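Core protein VP4 (Bluetongue virus, PDB 2JHP) forms part of the inner capsid and caps viral RNA as a multifunctional enzyme that binds S-adenosyl-L-homocysteine and guanine. Local coordinates at residues A[138-143]-A[186-191]. Sequence-based numbering, arbitrary orientation.
Sequences ETLNDA and IVYSAE. With SAH (S-adenosyl-L-homocysteine), chain B; GUN (guanine), chain D.
Leu-140 and Ala-143 meet Tyr-188 in a small buried contact between a helix and a loop belonging to two neighbouring Rossmann-like units, each built on a sheet of strand order 3-2-1-4-5-7-6, as in class I methyltransferases. Helix 137-141 follows the first strand of one sheet, 131-132; residues 186-191 link helix 178-186 to the first strand of the other, 192-196. At the start of the first segment, Glu-138 faces the S-adenosyl-L-homocysteine. Its CG stands between the backbone N and the carbonyl carbon, and a bend at chi2 brings Glu-138 OE2 within 3.1 Å of CA of S-adenosyl-L-homocysteine. Thr-139 steadies that carboxylate: OG1 donates a 2.6 Å hydrogen bond to the anti lone pair of Glu-138 OE2. The backbone N of Thr-139 adds a weak bond to OE2, and Glu-136 N is another donor, so OE2 accepts two hydrogen bonds and a third, weak one. Leu-140 carries the contact with Tyr-188, their side chains crossing at about a right angle. Leu-140 CD2 lies over the ring face at its hydroxyl end, 3.4 Å from Tyr-188 CZ, and touches OH as well. The Tyr-188 ring is extended to this helix because CG is anti to the backbone N (chi1 171°); His-391 meets the ring with its plane at about 45°, and Ile-150 packs against both Leu-140 and Tyr-188. Asn-141 turns to the guanine pocket, where ND2 donates a nearly straight bond (167°) to guanine N7 at 3.2 Å; the backbone O of Asp-184 and Arg-214 NH1 also hydrogen-bond this base. Ala-143 aims its methyl at the phenol, CB lying 3.7 Å from Tyr-188 OH. Its backbone N bonds back to Leu-140 O, and the same carbonyl oxygen sits at the tyrosine ring edge, near the ring plane, 3.3 Å from Tyr-188 CE1.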
loop_
_atom_site.group_PDB
_atom_site.type_symbol
_atom_site.label_atom_id
_atom_site.label_comp_id
_atom_site.label_asym_id
_atom_site.label_seq_id
_atom_site.Cartn_x
_atom_site.Cartn_y
_atom_site.Cartn_z
ATOM N N GLU A 138 6.165 0.303 -2.667
ATOM C CA GLU A 138 5.582 1.099 -1.561
ATOM C C GLU A 138 5.844 0.506 -0.166
ATOM O O GLU A 138 6.010 1.249 0.804
ATOM C CB GLU A 138 4.081 1.338 -1.753
ATOM C CG GLU A 138 3.192 0.227 -1.208
ATOM C CD GLU A 138 3.262 -1.030 -2.049
ATOM O OE1 GLU A 138 2.951 -0.943 -3.252
ATOM O OE2 GLU A 138 3.622 -2.100 -1.520
ATOM N N THR A 139 5.889 -0.822 -0.078
ATOM C CA THR A 139 6.132 -1.483 1.192
ATOM C C THR A 139 7.613 -1.475 1.544
ATOM O O THR A 139 7.976 -1.126 2.668
ATOM C CB THR A 139 5.566 -2.908 1.226
ATOM O OG1 THR A 139 4.184 -2.861 0.869
ATOM C CG2 THR A 139 5.676 -3.487 2.633
ATOM N N LEU A 140 8.454 -1.843 0.579
ATOM C CA LEU A 140 9.909 -1.792 0.746
ATOM C C LEU A 140 10.368 -0.414 1.223
ATOM O O LEU A 140 11.154 -0.299 2.166
ATOM C CB LEU A 140 10.623 -2.148 -0.569
ATOM C CG LEU A 140 10.549 -3.579 -1.092
ATOM C CD1 LEU A 140 11.213 -3.673 -2.428
ATOM C CD2 LEU A 140 11.233 -4.540 -0.117
ATOM N N ASN A 141 9.860 0.624 0.568
ATOM C CA ASN A 141 10.193 2.008 0.893
ATOM C C ASN A 141 10.007 2.427 2.347
ATOM O O ASN A 141 10.760 3.260 2.842
ATOM C CB ASN A 141 9.416 2.962 -0.010
ATOM C CG ASN A 141 10.026 3.088 -1.372
ATOM O OD1 ASN A 141 11.113 2.572 -1.629
ATOM N ND2 ASN A 141 9.328 3.769 -2.266
ATOM N N ASP A 142 9.017 1.864 3.031
ATOM C CA ASP A 142 8.772 2.249 4.418
ATOM C C ASP A 142 9.133 1.157 5.434
ATOM O O ASP A 142 8.790 1.265 6.613
ATOM C CB ASP A 142 7.323 2.724 4.595
ATOM C CG ASP A 142 6.995 3.953 3.755
ATOM O OD1 ASP A 142 7.786 4.909 3.757
ATOM O OD2 ASP A 142 5.937 3.969 3.083
ATOM N N ALA A 143 9.843 0.126 4.974
ATOM C CA ALA A 143 10.140 -1.062 5.792
ATOM C C ALA A 143 11.521 -1.025 6.409
ATOM O O ALA A 143 12.478 -0.597 5.764
ATOM C CB ALA A 143 9.986 -2.338 4.968
ATOM N N ILE A 186 19.559 -1.122 -6.398
ATOM C CA ILE A 186 20.391 -2.120 -5.733
ATOM C C ILE A 186 20.496 -1.886 -4.224
ATOM O O ILE A 186 20.574 -2.843 -3.468
ATOM C CB ILE A 186 21.801 -2.262 -6.392
ATOM C CG1 ILE A 186 22.466 -3.602 -6.030
ATOM C CG2 ILE A 186 22.703 -1.081 -6.022
ATOM C CD1 ILE A 186 21.818 -4.848 -6.630
ATOM N N VAL A 187 20.500 -0.627 -3.787
ATOM C CA VAL A 187 20.633 -0.310 -2.356
ATOM C C VAL A 187 19.288 -0.463 -1.643
ATOM O O VAL A 187 18.346 0.279 -1.918
ATOM C CB VAL A 187 21.194 1.117 -2.115
ATOM C CG1 VAL A 187 21.292 1.428 -0.606
ATOM C CG2 VAL A 187 22.550 1.305 -2.793
ATOM N N TYR A 188 19.203 -1.438 -0.741
ATOM C CA TYR A 188 18.001 -1.620 0.104
ATOM C C TYR A 188 18.277 -2.174 1.518
ATOM O O TYR A 188 17.870 -1.576 2.498
ATOM C CB TYR A 188 16.928 -2.465 -0.603
ATOM C CG TYR A 188 15.792 -2.847 0.320
ATOM C CD1 TYR A 188 14.892 -1.872 0.811
ATOM C CD2 TYR A 188 15.616 -4.165 0.733
ATOM C CE1 TYR A 188 13.863 -2.199 1.660
ATOM C CE2 TYR A 188 14.571 -4.500 1.599
ATOM C CZ TYR A 188 13.708 -3.500 2.049
ATOM O OH TYR A 188 12.669 -3.812 2.895
ATOM N N SER A 189 18.939 -3.325 1.595
ATOM C CA SER A 189 19.160 -4.022 2.871
ATOM C C SER A 189 20.614 -4.108 3.299
ATOM O O SER A 189 20.894 -4.493 4.431
ATOM C CB SER A 189 18.525 -5.431 2.879
ATOM O OG SER A 189 19.213 -6.338 2.034
ATOM N N ALA A 190 21.533 -3.751 2.404
ATOM C CA ALA A 190 22.965 -3.770 2.720
ATOM C C ALA A 190 23.319 -2.698 3.751
ATOM O O ALA A 190 22.952 -1.535 3.578
ATOM C CB ALA A 190 23.786 -3.580 1.464
ATOM N N GLU A 191 24.023 -3.098 4.814
ATOM C CA GLU A 191 24.556 -2.158 5.809
ATOM C C GLU A 191 25.884 -1.575 5.370
ATOM O O GLU A 191 26.287 -0.513 5.844
ATOM C CB GLU A 191 24.776 -2.836 7.154
ATOM C CG GLU A 191 23.546 -3.498 7.735
ATOM C CD GLU A 191 23.915 -4.623 8.674
ATOM O OE1 GLU A 191 24.154 -4.349 9.872
ATOM O OE2 GLU A 191 23.973 -5.779 8.200
HETATM N N SAH B . 0.337 -4.615 -0.669
HETATM C CA SAH B . 0.801 -3.330 -1.282
HETATM C CB SAH B . 0.644 -3.245 -2.803
HETATM C CG SAH B . -0.419 -4.066 -3.508
HETATM S SD SAH B . -0.153 -4.039 -5.302
HETATM C C SAH B . 0.204 -2.106 -0.607
HETATM O O SAH B . 0.108 -2.054 0.622
HETATM O OXT SAH B . -0.159 -1.131 -1.264
HETATM C "C5'" SAH B . -0.708 -5.765 -5.413
HETATM C "C4'" SAH B . 0.439 -6.746 -5.586
HETATM O "O4'" SAH B . 0.135 -7.984 -4.974
HETATM C "C3'" SAH B . 0.744 -7.035 -7.053
HETATM O "O3'" SAH B . 2.157 -7.045 -7.180
HETATM C "C2'" SAH B . 0.211 -8.442 -7.281
HETATM O "O2'" SAH B . 0.972 -9.175 -8.203
HETATM C "C1'" SAH B . 0.346 -9.055 -5.888
HETATM N N9 SAH B . -0.574 -10.192 -5.660
HETATM C C8 SAH B . -1.866 -10.328 -6.114
HETATM N N7 SAH B . -2.352 -11.522 -5.687
HETATM C C5 SAH B . -1.393 -12.152 -4.968
HETATM C C6 SAH B . -1.352 -13.379 -4.301
HETATM N N6 SAH B . -2.415 -14.180 -4.301
HETATM N N1 SAH B . -0.208 -13.761 -3.625
HETATM C C2 SAH B . 0.897 -12.927 -3.611
HETATM N N3 SAH B . 0.861 -11.711 -4.270
HETATM C C4 SAH B . -0.264 -11.325 -4.942
HETATM N N9 GUN D . 10.322 3.025 -7.395
HETATM C C8 GUN D . 9.606 3.496 -6.370
HETATM N N7 GUN D . 10.393 3.627 -5.300
HETATM C C5 GUN D . 11.617 3.244 -5.644
HETATM C C6 GUN D . 12.815 3.177 -4.938
HETATM O O6 GUN D . 12.865 3.515 -3.754
HETATM N N1 GUN D . 13.961 2.720 -5.610
HETATM C C2 GUN D . 13.841 2.343 -6.969
HETATM N N2 GUN D . 14.900 1.902 -7.623
HETATM N N3 GUN D . 12.668 2.424 -7.624
HETATM C C4 GUN D . 11.571 2.863 -6.986
#